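Local coordinates for manganese-binding protein (Chlamydia trachomatis, PDB 6NSI) that captures iron, with manganese and nickel as further substrates, and delivers it to the membrane permease of the YtgABCD ABC transporter for import into the cell, at residues L164-N169 with C194-G199; S16-D21 with E116-L121. One frame throughout, in Å; residues are numbered along the deposited sequence.

Interaction 1. Residues L164-N169 with C194-G199. With FE (Fe (III) ion), chain B.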
ATOM      1  N   LEU A 164      -7.191 -11.138  -9.025  1.00 17.79           N
ATOM      2  CA  LEU A 164      -7.475 -10.399  -7.797  1.00 20.47           C
ATOM      3  C   LEU A 164      -8.427  -9.240  -8.090  1.00 19.40           C
ATOM      4  O   LEU A 164      -8.024  -8.224  -8.675  1.00 19.69           O
ATOM      5  CB  LEU A 164      -6.174  -9.895  -7.166  1.00 18.72           C
ATOM      6  CG  LEU A 164      -6.330  -9.057  -5.890  1.00 19.12           C
ATOM      7  CD1 LEU A 164      -7.060  -9.843  -4.793  1.00 20.49           C
ATOM      8  CD2 LEU A 164      -4.958  -8.595  -5.442  1.00 23.84           C
ATOM      9  N   VAL A 165      -9.678  -9.382  -7.660  1.00 19.39           N
ATOM     10  CA  VAL A 165     -10.704  -8.366  -7.886  1.00 19.31           C
ATOM     11  C   VAL A 165     -10.903  -7.604  -6.580  1.00 20.83           C
ATOM     12  O   VAL A 165     -11.340  -8.182  -5.580  1.00 21.64           O
ATOM     13  CB  VAL A 165     -12.027  -8.992  -8.369  1.00 20.12           C
ATOM     14  CG1 VAL A 165     -13.081  -7.893  -8.600  1.00 15.84           C
ATOM     15  CG2 VAL A 165     -11.813  -9.815  -9.652  1.00 17.60           C
ATOM     16  N   THR A 166     -10.591  -6.313  -6.577  1.00 18.81           N
ATOM     17  CA  THR A 166     -10.683  -5.502  -5.370  1.00 19.97           C
ATOM     18  C   THR A 166     -11.525  -4.252  -5.611  1.00 19.27           C
ATOM     19  O   THR A 166     -12.011  -4.003  -6.715  1.00 22.87           O
ATOM     20  CB  THR A 166      -9.301  -5.078  -4.873  1.00 21.41           C
ATOM     21  OG1 THR A 166      -8.729  -4.169  -5.831  1.00 19.43           O
ATOM     22  CG2 THR A 166      -8.405  -6.309  -4.695  1.00 21.14           C
ATOM     23  N   GLY A 167     -11.685  -3.467  -4.534  1.00 20.94           N
ATOM     24  CA  GLY A 167     -12.520  -2.279  -4.598  1.00 21.36           C
ATOM     25  C   GLY A 167     -11.933  -1.190  -5.480  1.00 28.26           C
ATOM     26  O   GLY A 167     -12.624  -0.655  -6.357  1.00 16.68           O
ATOM     27  N   HIS A 168     -10.671  -0.803  -5.222  1.00 19.37           N
ATOM     28  CA  HIS A 168      -9.940   0.070  -6.135  1.00 20.00           C
ATOM     29  C   HIS A 168      -8.572  -0.533  -6.418  1.00 21.18           C
ATOM     30  O   HIS A 168      -8.220  -1.597  -5.902  1.00 19.67           O
ATOM     31  CB  HIS A 168      -9.852   1.528  -5.627  1.00 21.98           C
ATOM     32  CG  HIS A 168      -8.828   1.802  -4.557  1.00 24.37           C
ATOM     33  ND1 HIS A 168      -8.889   1.245  -3.291  1.00 25.98           N
ATOM     34  CD2 HIS A 168      -7.795   2.685  -4.527  1.00 20.77           C
ATOM     35  CE1 HIS A 168      -7.904   1.730  -2.551  1.00 23.83           C
ATOM     36  NE2 HIS A 168      -7.229   2.603  -3.275  1.00 20.26           N
ATOM     37  N   ASN A 169      -7.828   0.162  -7.276  1.00 22.66           N
ATOM     38  CA  ASN A 169      -6.551  -0.311  -7.812  1.00 26.65           C
ATOM     39  C   ASN A 169      -5.421   0.041  -6.838  1.00 21.27           C
ATOM     40  O   ASN A 169      -4.599   0.922  -7.069  1.00 20.38           O
ATOM     41  CB  ASN A 169      -6.314   0.285  -9.199  1.00 22.90           C
ATOM     42  CG  ASN A 169      -5.081  -0.272  -9.864  1.00 29.21           C
ATOM     43  OD1 ASN A 169      -4.550  -1.304  -9.439  1.00 21.33           O
ATOM     44  ND2 ASN A 169      -4.595   0.416 -10.901  1.00 25.72           N
ATOM     45  N   CYS A 194      -5.198  -8.549 -12.094  1.00 20.72           N
ATOM     46  CA  CYS A 194      -5.953  -7.774 -11.112  1.00 16.87           C
ATOM     47  C   CYS A 194      -6.889  -6.803 -11.829  1.00 22.84           C
ATOM     48  O   CYS A 194      -6.604  -6.342 -12.941  1.00 21.91           O
ATOM     49  CB  CYS A 194      -5.013  -7.017 -10.140  1.00 18.42           C
ATOM     50  SG  CYS A 194      -3.840  -5.833 -10.922  1.00 25.64           S
ATOM     51  N   ILE A 195      -8.012  -6.490 -11.182  1.00 18.63           N
ATOM     52  CA  ILE A 195      -8.981  -5.532 -11.729  1.00 21.04           C
ATOM     53  C   ILE A 195      -9.788  -4.951 -10.574  1.00 20.94           C
ATOM     54  O   ILE A 195      -9.895  -5.552  -9.500  1.00 17.13           O
ATOM     55  CB  ILE A 195      -9.921  -6.181 -12.785  1.00 18.06           C
ATOM     56  CG1 ILE A 195     -10.533  -5.098 -13.693  1.00 23.10           C
ATOM     57  CG2 ILE A 195     -11.031  -6.965 -12.099  1.00 19.43           C
ATOM     58  CD1 ILE A 195     -11.269  -5.641 -14.896  1.00 29.59           C
ATOM     59  N   SER A 196     -10.368  -3.769 -10.797  1.00 20.96           N
ATOM     60  CA  SER A 196     -11.178  -3.101  -9.789  1.00 17.73           C
ATOM     61  C   SER A 196     -12.059  -2.097 -10.504  1.00 21.48           C
ATOM     62  O   SER A 196     -11.648  -1.543 -11.534  1.00 20.22           O
ATOM     63  CB  SER A 196     -10.304  -2.406  -8.723  1.00 21.04           C
ATOM     64  OG  SER A 196      -9.445  -1.436  -9.288  1.00 23.33           O
ATOM     65  N   PRO A 197     -13.284  -1.870 -10.029  1.00 20.22           N
ATOM     66  CA  PRO A 197     -14.163  -0.897 -10.709  1.00 20.85           C
ATOM     67  C   PRO A 197     -13.700   0.535 -10.515  1.00 24.01           C
ATOM     68  O   PRO A 197     -13.921   1.384 -11.385  1.00 28.15           O
ATOM     69  CB  PRO A 197     -15.534  -1.153 -10.073  1.00 22.64           C
ATOM     70  CG  PRO A 197     -15.241  -1.713  -8.716  1.00 23.86           C
ATOM     71  CD  PRO A 197     -13.901  -2.466  -8.828  1.00 18.72           C
ATOM     72  N   GLU A 198     -13.049   0.823  -9.400  1.00 23.10           N
ATOM     73  CA  GLU A 198     -12.458   2.125  -9.127  1.00 23.15           C
ATOM     74  C   GLU A 198     -10.973   2.112  -9.487  1.00 33.31           C
ATOM     75  O   GLU A 198     -10.302   1.083  -9.366  1.00 26.50           O
ATOM     76  CB  GLU A 198     -12.650   2.472  -7.649  1.00 24.20           C
ATOM     77  CG  GLU A 198     -12.088   3.837  -7.216  1.00 35.04           C
ATOM     78  CD  GLU A 198     -12.810   4.993  -7.876  1.00 38.30           C
ATOM     79  OE1 GLU A 198     -12.464   5.319  -9.040  1.00 40.34           O
ATOM     80  OE2 GLU A 198     -13.722   5.559  -7.220  1.00 38.39           O
ATOM     81  N   GLY A 199     -10.456   3.270  -9.921  1.00 38.48           N
ATOM     82  CA  GLY A 199      -9.062   3.402 -10.310  1.00 30.48           C
ATOM     83  C   GLY A 199      -8.121   3.579  -9.134  1.00 28.69           C
ATOM     84  O   GLY A 199      -8.336   3.034  -8.045  1.00 24.94           O
TER
HETATM   85 FE    FE B 401      -5.481   3.879  -2.667  1.00 24.07          FE
HETATM   86  O   HOH W   1      -7.290  -3.242 -10.075  1.00 22.77           O
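The hydroxyl of S196 is wedged against the peptide joining H168 to N169, its OG 3.1 Å from H168 C. It donates to E198 O (2.7 Å), nearly in line with that carbonyl, and accepts a hydrogen bond from a water whose oxygen lies 2.9 Å from S196 OG. The same water reaches weakly to N169 OD1, whose stronger partner is S172 OG. In S196, chi1 of 59° sets OG between the backbone N and carbonyl carbon, from where it points at E198 O. Within 164-169, T166 OG1 likewise donates to H168 O (2.6 Å).

Upstream, L164-V165 and C194-I195 form a two-stranded parallel ladder, I195 N donating to L164 O and T166 N to I195 O. V165 and I195 lie side by side, their CG2 atoms touching at 3.8 Å, on the face packed by helix 208-221; L164 and C194 point to the other face, toward helix 172-178. Beyond the strand ends both chains continue as loops, and the one in 164-169 carries the iron ligand H168, in keeping with a solute-binding protein 9 fold, in which the metal lies between two lobes. The loops remain joined: N169 N donates to G199 O (3.0 Å), from above the plane of that carbonyl, and E198 N makes a weak bond to G167 O.

G199 O also lies in the plane of the H168 ring at its edge, 3.6 Å from H168 CD2. H168 CG occupies the position between backbone N and carbonyl carbon (chi1 78°), and the imidazole binds iron through NE2 at 2.2 Å, together with H36, H102 and D260. Its other nitrogen, ND1, is hydrogen-bonded to E229 OE1, a second-shell carboxylate that, with the metal bond at NE2, helps hold the ring's rotation and may make the imidazole more electron-rich.

Interaction 2. Residues S16-D21 with E116-L121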
ATOM      1  N   SER A  16       8.842   4.441  13.424  1.00 38.23           N
ATOM      2  CA  SER A  16       8.857   4.251  14.871  1.00 39.69           C
ATOM      3  C   SER A  16       9.708   3.057  15.277  1.00 47.50           C
ATOM      4  O   SER A  16      10.276   3.048  16.378  1.00 43.09           O
ATOM      5  CB  SER A  16       7.429   4.082  15.394  1.00 41.85           C
ATOM      6  OG  SER A  16       6.637   5.210  15.054  1.00 43.17           O
ATOM      7  N   ARG A  17       9.805   2.044  14.407  1.00 45.92           N
ATOM      8  CA  ARG A  17      10.639   0.882  14.699  1.00 47.26           C
ATOM      9  C   ARG A  17      12.120   1.222  14.593  1.00 47.51           C
ATOM     10  O   ARG A  17      12.932   0.682  15.350  1.00 49.66           O
ATOM     11  CB  ARG A  17      10.294  -0.280  13.756  1.00 42.57           C
ATOM     12  CG  ARG A  17       9.138  -1.185  14.217  1.00 42.05           C
ATOM     13  CD  ARG A  17       9.597  -2.194  15.276  1.00 47.06           C
ATOM     14  NE  ARG A  17       9.962  -3.511  14.737  1.00 55.30           N
ATOM     15  CZ  ARG A  17      11.207  -3.991  14.686  1.00 57.69           C
ATOM     16  NH1 ARG A  17      12.231  -3.261  15.121  1.00 55.29           N
ATOM     17  NH2 ARG A  17      11.435  -5.204  14.189  1.00 53.14           N
ATOM     18  N   ILE A  18      12.489   2.102  13.662  1.00 44.34           N
ATOM     19  CA  ILE A  18      13.884   2.520  13.566  1.00 45.65           C
ATOM     20  C   ILE A  18      14.276   3.367  14.767  1.00 50.76           C
ATOM     21  O   ILE A  18      15.365   3.202  15.321  1.00 49.41           O
ATOM     22  CB  ILE A  18      14.137   3.277  12.253  1.00 44.63           C
ATOM     23  CG1 ILE A  18      13.966   2.346  11.058  1.00 41.42           C
ATOM     24  CG2 ILE A  18      15.536   3.904  12.260  1.00 46.98           C
ATOM     25  CD1 ILE A  18      13.882   3.089   9.746  1.00 38.59           C
ATOM     26  N   THR A  19      13.403   4.289  15.191  1.00 48.35           N
ATOM     27  CA  THR A  19      13.782   5.240  16.235  1.00 49.91           C
ATOM     28  C   THR A  19      13.551   4.722  17.646  1.00 53.97           C
ATOM     29  O   THR A  19      14.273   5.130  18.563  1.00 57.69           O
ATOM     30  CB  THR A  19      13.030   6.571  16.080  1.00 43.09           C
ATOM     31  OG1 THR A  19      11.613   6.367  16.193  1.00 47.36           O
ATOM     32  CG2 THR A  19      13.358   7.243  14.755  1.00 36.74           C
ATOM     33  N   GLY A  20      12.574   3.838  17.840  1.00 42.41           N
ATOM     34  CA  GLY A  20      12.178   3.461  19.184  1.00 48.88           C
ATOM     35  C   GLY A  20      11.919   4.663  20.078  1.00 55.93           C
ATOM     36  O   GLY A  20      11.303   5.653  19.674  1.00 58.71           O
ATOM     37  N   ASP A  21      12.319   4.581  21.332  1.00 67.95           N
ATOM     38  CA  ASP A  21      12.026   5.637  22.335  1.00 69.27           C
ATOM     39  C   ASP A  21      12.729   6.976  22.089  1.00 59.64           C
ATOM     40  O   ASP A  21      12.231   7.950  22.629  1.00 64.25           O
ATOM     41  CB  ASP A  21      12.553   5.206  23.706  1.00 70.97           C
ATOM     42  CG  ASP A  21      11.487   4.731  24.667  1.00 76.73           C
ATOM     43  OD1 ASP A  21      10.454   4.267  24.196  1.00 81.68           O
ATOM     44  OD2 ASP A  21      11.715   4.816  25.880  1.00 81.36           O
ATOM     45  N   GLU A 116      15.426   3.886   3.056  1.00 37.68           N
ATOM     46  CA  GLU A 116      15.526   5.336   2.914  1.00 36.55           C
ATOM     47  C   GLU A 116      15.104   6.046   4.194  1.00 37.97           C
ATOM     48  O   GLU A 116      15.705   7.056   4.571  1.00 43.49           O
ATOM     49  CB  GLU A 116      14.675   5.811   1.738  1.00 43.64           C
ATOM     50  CG  GLU A 116      15.065   5.192   0.412  1.00 44.79           C
ATOM     51  CD  GLU A 116      16.482   5.538   0.013  1.00 50.01           C
ATOM     52  OE1 GLU A 116      16.886   6.710   0.175  1.00 50.24           O
ATOM     53  OE2 GLU A 116      17.194   4.629  -0.459  1.00 55.29           O
ATOM     54  N   MET A 117      14.064   5.544   4.866  1.00 39.03           N
ATOM     55  CA  MET A 117      13.684   6.087   6.167  1.00 37.80           C
ATOM     56  C   MET A 117      14.866   6.079   7.130  1.00 45.60           C
ATOM     57  O   MET A 117      15.205   7.110   7.720  1.00 44.22           O
ATOM     58  CB  MET A 117      12.531   5.289   6.764  1.00 33.97           C
ATOM     59  CG  MET A 117      11.242   5.246   5.930  1.00 36.96           C
ATOM     60  SD  MET A 117      10.017   4.297   6.850  1.00 30.59           S
ATOM     61  CE  MET A 117       8.977   3.643   5.527  1.00 31.62           C
ATOM     62  N   ALA A 118      15.491   4.914   7.315  1.00 38.48           N
ATOM     63  CA  ALA A 118      16.639   4.807   8.216  1.00 41.55           C
ATOM     64  C   ALA A 118      17.739   5.786   7.834  1.00 46.19           C
ATOM     65  O   ALA A 118      18.257   6.523   8.685  1.00 48.47           O
ATOM     66  CB  ALA A 118      17.178   3.380   8.206  1.00 36.92           C
ATOM     67  N   ALA A 119      18.126   5.798   6.556  1.00 45.93           N
ATOM     68  CA  ALA A 119      19.189   6.697   6.125  1.00 44.88           C
ATOM     69  C   ALA A 119      18.820   8.140   6.430  1.00 50.18           C
ATOM     70  O   ALA A 119      19.591   8.873   7.062  1.00 53.91           O
ATOM     71  CB  ALA A 119      19.466   6.509   4.633  1.00 45.95           C
ATOM     72  N   ALA A 120      17.620   8.551   6.009  1.00 41.39           N
ATOM     73  CA  ALA A 120      17.147   9.904   6.271  1.00 42.61           C
ATOM     74  C   ALA A 120      17.169  10.223   7.761  1.00 43.09           C
ATOM     75  O   ALA A 120      17.572  11.322   8.161  1.00 47.48           O
ATOM     76  CB  ALA A 120      15.731  10.070   5.712  1.00 35.97           C
ATOM     77  N   LEU A 121      16.714   9.282   8.597  1.00 35.45           N
ATOM     78  CA  LEU A 121      16.692   9.533  10.033  1.00 36.05           C
ATOM     79  C   LEU A 121      18.104   9.690  10.572  1.00 55.40           C
ATOM     80  O   LEU A 121      18.384  10.600  11.364  1.00 49.84           O
ATOM     81  CB  LEU A 121      15.983   8.389  10.753  1.00 40.97           C
ATOM     82  CG  LEU A 121      14.464   8.466  10.789  1.00 39.07           C
ATOM     83  CD1 LEU A 121      13.916   7.121  11.240  1.00 41.42           C
ATOM     84  CD2 LEU A 121      13.982   9.591  11.687  1.00 39.14           C
TER
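M117 meets I18 through its CB, which lies 3.9 Å from I18 CD1, in a purely apolar helix-helix packing: the last turn of helix 9-19 rests against helix 107-124. Helix 9-19 links strands 3-6 and 24-27, neighbours in the four-stranded parallel sheet, and so forms the helical part of a beta-alpha-beta crossover. Beyond CB the M117 chain runs on, extended, and leads away from I18 to C14 and V15 of helix 9-19 and to L80 of helix 80-85.

One residue further on, A118 receives the tip of I18. The small alanine lets I18 CD1 come up to the helix backbone, 3.4 Å from A118 N, while also touching A118 CB at 3.6 Å. CD1 of I18 is anti to CA (chi2 167°), which extends it toward A118. F132 and A136 of helix 129-154 lie alongside, on I18 and A118 respectively.

A turn later comes L121, whose side chain crosses I18 obliquely and T19 at about a right angle. Its CD1 touches both, I18 CG2 at 3.7 Å and T19 CG2 at 3.6 Å, whereas CD2 meets T19 CG2 more loosely. T19 OG1 lies between its backbone N and carbonyl carbon (chi1 61°), which leaves CG2 anti to the carbonyl carbon, and the hydroxyl is engaged elsewhere: T19 OG1 is hydrogen-bonded to N25 ND2 in strand 24-27.

In the fold
From the N terminus, the chain passes through strand 3-6 into helix 9-19, whose end supplies the first half of interaction 2. The second half arrives 95 residues later on helix 107-124, closing a long loop that includes the rest of the four-stranded sheet and the iron ligands H36 and H102. Helix 129-154 follows, and then interaction 1 opens at 164-169 and closes at 194-199, around a 24-residue excursion, about half of it helical. The two contacts are thus in series, neither nested nor crossed. Their centres are 33 Å apart, on opposite sides of the chain's centre: interaction 2 ties helices beside the first sheet, interaction 1 the strand pair that presents H168.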